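PDB 4INZ: soluble epoxide hydrolase from Bacillus megaterium, which is a single-chain enzyme of the alpha/beta hydrolase fold, with a mostly parallel central beta-sheet flanked by helices. Local coordinates for residues Tyr143-Met146 with Arg147-Thr151; Lys153-Gln156 with Lys157-Glu160; Val297-Asn300 with Phe301-Lys304. The protein carries 1 engineered substitution. All coordinates share one frame; numbering follows the deposited sequence.

Interaction 1. Residues Tyr143-Met146 with Arg147-Thr151. With EDO (1,2-ethanediol), chain C.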
loop_
_atom_site.group_PDB
_atom_site.type_symbol
_atom_site.label_atom_id
_atom_site.label_comp_id
_atom_site.label_asym_id
_atom_site.label_seq_id
_atom_site.Cartn_x
_atom_site.Cartn_y
_atom_site.Cartn_z
ATOM N N TYR A 143 10.259 -1.747 -10.811
ATOM C CA TYR A 143 11.229 -2.434 -11.665
ATOM C C TYR A 143 11.757 -3.729 -11.062
ATOM O O TYR A 143 11.791 -4.758 -11.740
ATOM C CB TYR A 143 12.384 -1.504 -12.053
ATOM C CG TYR A 143 11.976 -0.410 -13.016
ATOM C CD1 TYR A 143 11.522 0.818 -12.549
ATOM C CD2 TYR A 143 12.026 -0.614 -14.394
ATOM C CE1 TYR A 143 11.139 1.818 -13.422
ATOM C CE2 TYR A 143 11.648 0.381 -15.276
ATOM C CZ TYR A 143 11.204 1.594 -14.787
ATOM O OH TYR A 143 10.829 2.588 -15.662
ATOM N N THR A 144 12.171 -3.693 -9.799
ATOM C CA THR A 144 12.708 -4.901 -9.191
ATOM C C THR A 144 11.652 -5.996 -9.074
ATOM O O THR A 144 11.979 -7.178 -9.135
ATOM C CB THR A 144 13.381 -4.645 -7.816
ATOM O OG1 THR A 144 12.404 -4.210 -6.859
ATOM C CG2 THR A 144 14.498 -3.605 -7.943
ATOM N N PHE A 145 10.385 -5.613 -8.915
ATOM C CA PHE A 145 9.341 -6.625 -8.783
ATOM C C PHE A 145 9.194 -7.464 -10.045
ATOM O O PHE A 145 9.043 -8.685 -9.976
ATOM C CB PHE A 145 7.987 -6.017 -8.415
ATOM C CG PHE A 145 6.922 -7.046 -8.185
ATOM C CD1 PHE A 145 7.048 -7.969 -7.154
ATOM C CD2 PHE A 145 5.797 -7.101 -8.992
ATOM C CE1 PHE A 145 6.071 -8.921 -6.931
ATOM C CE2 PHE A 145 4.817 -8.053 -8.771
ATOM C CZ PHE A 145 4.958 -8.965 -7.744
ATOM N N MET A 146 9.218 -6.810 -11.201
ATOM C CA MET A 146 9.153 -7.539 -12.464
ATOM C C MET A 146 10.381 -8.435 -12.624
ATOM O O MET A 146 10.281 -9.565 -13.098
ATOM C CB MET A 146 9.031 -6.575 -13.640
ATOM C CG MET A 146 7.754 -5.757 -13.609
ATOM S SD MET A 146 6.245 -6.758 -13.678
ATOM C CE MET A 146 6.290 -7.330 -15.387
ATOM N N ARG A 147 11.539 -7.931 -12.212
ATOM C CA ARG A 147 12.756 -8.732 -12.253
ATOM C C ARG A 147 12.592 -10.030 -11.454
ATOM O O ARG A 147 12.978 -11.105 -11.905
ATOM C CB ARG A 147 13.935 -7.926 -11.714
ATOM C CG ARG A 147 15.288 -8.613 -11.833
ATOM C CD ARG A 147 16.324 -7.866 -11.016
ATOM N NE ARG A 147 15.956 -7.834 -9.604
ATOM C CZ ARG A 147 16.437 -6.967 -8.718
ATOM N NH1 ARG A 147 17.309 -6.040 -9.096
ATOM N NH2 ARG A 147 16.038 -7.022 -7.450
ATOM N N GLU A 148 12.020 -9.929 -10.260
ATOM C CA GLU A 148 11.857 -11.105 -9.411
ATOM C C GLU A 148 10.772 -12.054 -9.926
ATOM O O GLU A 148 10.924 -13.273 -9.847
ATOM C CB GLU A 148 11.598 -10.699 -7.958
ATOM C CG GLU A 148 12.697 -9.816 -7.378
ATOM C CD GLU A 148 14.077 -10.474 -7.430
ATOM O OE1 GLU A 148 14.181 -11.681 -7.118
ATOM O OE2 GLU A 148 15.058 -9.783 -7.785
ATOM N N LEU A 149 9.686 -11.500 -10.463
ATOM C CA LEU A 149 8.645 -12.333 -11.068
ATOM C C LEU A 149 9.209 -13.157 -12.217
ATOM O O LEU A 149 8.775 -14.285 -12.454
ATOM C CB LEU A 149 7.485 -11.484 -11.591
ATOM C CG LEU A 149 6.423 -11.031 -10.596
ATOM C CD1 LEU A 149 5.272 -10.355 -11.341
ATOM C CD2 LEU A 149 5.920 -12.217 -9.778
ATOM N N ARG A 150 10.169 -12.585 -12.936
ATOM C CA ARG A 150 10.762 -13.265 -14.088
ATOM C C ARG A 150 11.696 -14.409 -13.696
ATOM O O ARG A 150 11.739 -15.438 -14.372
ATOM C CB ARG A 150 11.530 -12.277 -14.979
ATOM C CG ARG A 150 10.663 -11.480 -15.940
ATOM C CD ARG A 150 11.501 -10.756 -16.990
ATOM N NE ARG A 150 12.320 -9.687 -16.416
ATOM C CZ ARG A 150 11.898 -8.437 -16.246
ATOM N NH1 ARG A 150 10.665 -8.101 -16.598
ATOM N NH2 ARG A 150 12.702 -7.523 -15.720
ATOM N N THR A 151 12.443 -14.236 -12.611
ATOM C CA THR A 151 13.565 -15.140 -12.349
ATOM C C THR A 151 13.546 -15.821 -10.988
ATOM O O THR A 151 14.178 -16.862 -10.801
ATOM C CB THR A 151 14.908 -14.401 -12.491
ATOM O OG1 THR A 151 14.938 -13.292 -11.586
ATOM C CG2 THR A 151 15.086 -13.893 -13.911
HETATM C C1 EDO C . 15.469 -9.236 -16.352
HETATM O O1 EDO C . 15.103 -10.383 -15.575
HETATM C C2 EDO C . 15.654 -8.028 -15.440
HETATM O O2 EDO C . 17.052 -7.798 -15.226
HETATM O O HOH W 1 12.538 -4.908 -14.519
#

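Interaction 2. Residues Lys153-Gln156 with Lys157-Glu160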
loop_
_atom_site.group_PDB
_atom_site.type_symbol
_atom_site.label_atom_id
_atom_site.label_comp_id
_atom_site.label_asym_id
_atom_site.label_seq_id
_atom_site.Cartn_x
_atom_site.Cartn_y
_atom_site.Cartn_z
ATOM N N LYS A 153 12.173 -18.000 -8.297
ATOM C CA LYS A 153 11.197 -19.065 -8.083
ATOM C C LYS A 153 10.384 -18.873 -6.807
ATOM O O LYS A 153 9.184 -19.168 -6.775
ATOM C CB LYS A 153 11.875 -20.438 -8.086
ATOM C CG LYS A 153 12.372 -20.862 -9.458
ATOM C CD LYS A 153 11.356 -20.484 -10.524
ATOM C CE LYS A 153 11.537 -21.284 -11.802
ATOM N NZ LYS A 153 10.518 -20.891 -12.817
ATOM N N ASN A 154 11.037 -18.378 -5.757
ATOM C CA ASN A 154 10.355 -18.128 -4.497
ATOM C C ASN A 154 9.296 -17.035 -4.644
ATOM O O ASN A 154 8.217 -17.126 -4.063
ATOM C CB ASN A 154 11.353 -17.773 -3.388
ATOM C CG ASN A 154 12.172 -18.973 -2.921
ATOM O OD1 ASN A 154 11.726 -20.121 -2.997
ATOM N ND2 ASN A 154 13.373 -18.706 -2.422
ATOM N N GLN A 155 9.599 -16.005 -5.428
ATOM C CA GLN A 155 8.646 -14.919 -5.632
ATOM C C GLN A 155 7.488 -15.377 -6.506
ATOM O O GLN A 155 6.341 -14.961 -6.316
ATOM C CB GLN A 155 9.308 -13.699 -6.267
ATOM C CG GLN A 155 8.351 -12.524 -6.396
ATOM C CD GLN A 155 7.792 -12.088 -5.051
ATOM O OE1 GLN A 155 6.578 -12.174 -4.797
ATOM N NE2 GLN A 155 8.672 -11.622 -4.180
ATOM N N GLN A 156 7.795 -16.226 -7.477
ATOM C CA GLN A 156 6.761 -16.774 -8.344
ATOM C C GLN A 156 5.733 -17.555 -7.529
ATOM O O GLN A 156 4.524 -17.405 -7.725
ATOM C CB GLN A 156 7.393 -17.653 -9.425
ATOM C CG GLN A 156 8.129 -16.847 -10.482
ATOM C CD GLN A 156 8.952 -17.711 -11.414
ATOM O OE1 GLN A 156 8.982 -18.933 -11.280
ATOM N NE2 GLN A 156 9.629 -17.079 -12.369
ATOM N N LYS A 157 6.219 -18.382 -6.606
ATOM C CA LYS A 157 5.342 -19.140 -5.724
ATOM C C LYS A 157 4.583 -18.203 -4.793
ATOM O O LYS A 157 3.373 -18.331 -4.616
ATOM C CB LYS A 157 6.143 -20.149 -4.897
ATOM C CG LYS A 157 5.288 -21.021 -3.983
ATOM C CD LYS A 157 6.144 -21.982 -3.159
ATOM C CE LYS A 157 5.289 -22.958 -2.350
ATOM N NZ LYS A 157 4.614 -23.983 -3.204
ATOM N N ALA A 158 5.306 -17.261 -4.201
ATOM C CA ALA A 158 4.716 -16.309 -3.268
ATOM C C ALA A 158 3.578 -15.520 -3.904
ATOM O O ALA A 158 2.617 -15.159 -3.227
ATOM C CB ALA A 158 5.787 -15.355 -2.741
ATOM N N SER A 159 3.688 -15.258 -5.205
ATOM C CA SER A 159 2.730 -14.395 -5.897
ATOM C C SER A 159 1.606 -15.163 -6.594
ATOM O O SER A 159 0.766 -14.560 -7.259
ATOM C CB SER A 159 3.444 -13.497 -6.916
ATOM O OG SER A 159 4.291 -12.549 -6.278
ATOM N N GLU A 160 1.591 -16.486 -6.438
ATOM C CA GLU A 160 0.617 -17.332 -7.125
ATOM C C GLU A 160 -0.816 -16.943 -6.792
ATOM O O GLU A 160 -1.730 -17.181 -7.580
ATOM C CB GLU A 160 0.840 -18.809 -6.786
ATOM C CG GLU A 160 2.064 -19.429 -7.444
ATOM C CD GLU A 160 2.275 -20.876 -7.034
ATOM O OE1 GLU A 160 3.216 -21.518 -7.555
ATOM O OE2 GLU A 160 1.500 -21.373 -6.187
#

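Interaction 3. Residues Val297-Asn300 with Phe301-Lys304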
loop_
_atom_site.group_PDB
_atom_site.type_symbol
_atom_site.label_atom_id
_atom_site.label_comp_id
_atom_site.label_asym_id
_atom_site.label_seq_id
_atom_site.Cartn_x
_atom_site.Cartn_y
_atom_site.Cartn_z
ATOM N N VAL A 297 12.692 4.722 12.920
ATOM C CA VAL A 297 13.358 4.740 11.619
ATOM C C VAL A 297 12.783 5.855 10.741
ATOM O O VAL A 297 13.525 6.561 10.045
ATOM C CB VAL A 297 13.249 3.375 10.898
ATOM C CG1 VAL A 297 13.780 3.478 9.462
ATOM C CG2 VAL A 297 14.026 2.306 11.679
ATOM N N MET A 298 11.465 6.028 10.790
ATOM C CA MET A 298 10.835 7.108 10.039
ATOM C C MET A 298 11.383 8.455 10.488
ATOM O O MET A 298 11.756 9.276 9.656
ATOM C CB MET A 298 9.309 7.062 10.161
ATOM C CG MET A 298 8.697 5.853 9.469
ATOM S SD MET A 298 6.913 5.710 9.736
ATOM C CE MET A 298 6.324 7.223 8.964
ATOM N N TRP A 299 11.445 8.679 11.799
ATOM C CA TRP A 299 12.020 9.921 12.320
ATOM C C TRP A 299 13.456 10.096 11.842
ATOM O O TRP A 299 13.861 11.183 11.414
ATOM C CB TRP A 299 12.002 9.945 13.850
ATOM C CG TRP A 299 10.708 10.424 14.429
ATOM C CD1 TRP A 299 9.898 9.755 15.305
ATOM C CD2 TRP A 299 10.072 11.679 14.173
ATOM N NE1 TRP A 299 8.799 10.519 15.611
ATOM C CE2 TRP A 299 8.879 11.704 14.928
ATOM C CE3 TRP A 299 10.389 12.782 13.374
ATOM C CZ2 TRP A 299 8.004 12.796 14.911
ATOM C CZ3 TRP A 299 9.516 13.870 13.362
ATOM C CH2 TRP A 299 8.342 13.865 14.126
ATOM N N ASN A 300 14.228 9.022 11.927
ATOM C CA ASN A 300 15.625 9.090 11.526
ATOM C C ASN A 300 15.753 9.576 10.081
ATOM O O ASN A 300 16.561 10.458 9.766
ATOM C CB ASN A 300 16.292 7.729 11.697
ATOM C CG ASN A 300 17.783 7.793 11.489
ATOM O OD1 ASN A 300 18.523 8.304 12.340
ATOM N ND2 ASN A 300 18.241 7.272 10.354
ATOM N N PHE A 301 14.937 8.995 9.214
ATOM C CA PHE A 301 14.885 9.364 7.806
ATOM C C PHE A 301 14.438 10.811 7.593
ATOM O O PHE A 301 15.075 11.572 6.853
ATOM C CB PHE A 301 13.931 8.409 7.077
ATOM C CG PHE A 301 13.626 8.814 5.668
ATOM C CD1 PHE A 301 14.625 8.832 4.703
ATOM C CD2 PHE A 301 12.337 9.156 5.300
ATOM C CE1 PHE A 301 14.338 9.193 3.399
ATOM C CE2 PHE A 301 12.043 9.525 3.989
ATOM C CZ PHE A 301 13.041 9.540 3.044
ATOM N N LEU A 302 13.341 11.192 8.236
ATOM C CA LEU A 302 12.780 12.532 8.046
ATOM C C LEU A 302 13.736 13.618 8.533
ATOM O O LEU A 302 13.723 14.750 8.033
ATOM C CB LEU A 302 11.433 12.650 8.767
ATOM C CG LEU A 302 10.313 11.755 8.215
ATOM C CD1 LEU A 302 9.204 11.546 9.229
ATOM C CD2 LEU A 302 9.759 12.325 6.903
ATOM N N ASN A 303 14.565 13.275 9.513
ATOM C CA ASN A 303 15.459 14.259 10.127
ATOM C C ASN A 303 16.849 14.327 9.508
ATOM O O ASN A 303 17.610 15.253 9.798
ATOM C CB ASN A 303 15.606 14.005 11.632
ATOM C CG ASN A 303 14.330 14.272 12.399
ATOM O OD1 ASN A 303 13.524 15.117 12.010
ATOM N ND2 ASN A 303 14.145 13.556 13.505
ATOM N N LYS A 304 17.200 13.354 8.671
ATOM C CA LYS A 304 18.572 13.304 8.166
ATOM C C LYS A 304 18.737 13.998 6.816
ATOM O O LYS A 304 19.860 14.123 6.327
ATOM C CB LYS A 304 19.135 11.868 8.149
ATOM C CG LYS A 304 18.660 10.961 7.022
ATOM C CD LYS A 304 19.207 9.537 7.238
ATOM C CE LYS A 304 18.836 8.570 6.104
ATOM N NZ LYS A 304 19.248 7.142 6.370
ATOM O OXT LYS A 304 17.770 14.468 6.209
HETATM O O HOH W 2 17.164 5.955 8.000
#

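Interaction 1. Residues Tyr143-Met146 with Arg147-Thr151
Helix 142-151, the first helix after strand 131-137, illustrates how successive turns of an alpha-helix can carry three different side-chain pairings: F145 with L149, T144 with R147, and M146 with R150. F145 has CG anti to its backbone N (chi1 -176°), which swings the ring alongside the following turn. There L149 CG lies over one ring face, 4.0 Å from the F145 centroid and offset toward the rim, a CH-pi contact. The L149 CD1 methyl reaches further out, to 3.5 Å from F145 CE2.

T144 and R147 run side by side, pointing the same way. The guanidinium of R147 lays one face on T144, with NH2 3.6 Å from CB, while its NE and NH2 both grip a single carboxylate oxygen of the neighbouring E148. This side-on salt bridge, with R147 NE 2.8 Å from E148 OE2, meets OE2 on its anti side, NE and NH2 tilted out of the carboxylate plane toward opposite faces. R147 NH2 also reaches the carbonyl of D265, and T144 OG1 donates to N263 O, fastening this helix of the region inserted between strands 131-137 and 248-253, where epoxide hydrolases of this fold carry their helical cap, to the loop after strand 248-253.

The guanidinium of R150 folds back over the preceding turn, with M146 O above its centre and M146 CB 3.7 Å from NH1. Its nitrogens have separate partners. NE makes an almost straight bond (179°) to O1 of a 1,2-ethanediol at 3.0 Å; NH2 gives to a water that in turn donates to Y143 O; NH1 binds the carbonyls of L231 and R233. The backbone bond from R150 N to M146 O measures 3.0 Å.

Interaction 2. Residues Lys153-Gln156 with Lys157-Glu160
S159 holds OG anti to its own carbonyl carbon and beside its backbone N (chi1 -67°), which directs the hydroxyl back over the preceding turn to Q155. At 3.2 Å, the bond from S159 OG to Q155 O is weak. The same carbonyl also takes the backbone N-H of S159, with N 2.9 Å from Q155 O, and one residue thus supplies two donors to one oxygen. A long, weak contact from S159 N to Q156 O adds a second acceptor for that N-H.

A second pairing lies at the start of the helix. Q156 keeps CG beside its backbone N (chi1 -72°) and extends beyond it, which carries the amide back toward the first turn. K153, bent near its base, meets it there: NZ lies 2.9 Å from Q156 OE1, in the carbonyl plane and on a lone pair. The other end of this amide is engaged as well, because Q156 NE2 donates to L149 O of the preceding helix. The amide is therefore held at both its oxygen and its nitrogen.

The backbone beneath follows helical spacing, with A158 N 2.9 Å from N154 O and the A158 methyl resting 3.3 Å from that oxygen. E160 CG packs on Q156 O at 3.2 Å. S159 touches F145 and L149, while A158 meets M260. Such contacts, i to i+3 and i to i+4, are those of a short alpha-helix running out into a turn, here helix 153-158, the second in the mainly helical region inserted into this alpha/beta hydrolase fold.

Interaction 3. Residues Val297-Asn300 with Phe301-Lys304
The indole of W299 and the side-chain amide of N303 meet obliquely, one turn apart, with their planes 22° from parallel. ND2 of N303 comes to 3.8 Å from W299 CE3, and a methyl of L302 also approaches that corner, with CD1 at 4.5 Å from the same carbon. The ring of F61 meets the indole, whose NE1 donates to E60, so both bind W299 to helix 55-61. The phenyl ring of F301 has M298 O at its edge, near the ring plane.

A polar pairing joins N300 to K304. K304 sets CG between its backbone N and carbonyl carbon (chi1 77°), and its extended chain crosses the side chain of N300, with K304 CB 3.4 Å from N300 O. The two polar ends share a water: N300 ND2 and K304 NZ each donate to it, at 2.9 Å in both cases. K304 NZ has a further partner in S275 OG.

L302 CG presses against M298 O at 3.2 Å, the carbonyl that also receives the L302 N-H. M298 and F301 reach strands 131-137 and 248-253. The contact thus belongs to the C-terminal helix of an alpha/beta hydrolase fold, packed on the central sheet and against helix 55-61.

In the fold
Along the chain the three contacts come in series, neither nested nor crossed, and each joins adjoining residues of one helix or its end, closing no long loop. Interactions 1 and 2 are consecutive, in helices 142-151 and 153-158, with centres 11 Å apart; they touch where L149 meets Q156 and S159, and where F145 meets Q155. Both belong to the helical insertion that follows strand 131-137. The chain then returns to the sheet through strands 248-253 and 274-279 before reaching interaction 3 at the C terminus. Its nearest atoms are about 17 Å from those of interaction 1, and it packs against the sheet and helix 55-61 instead.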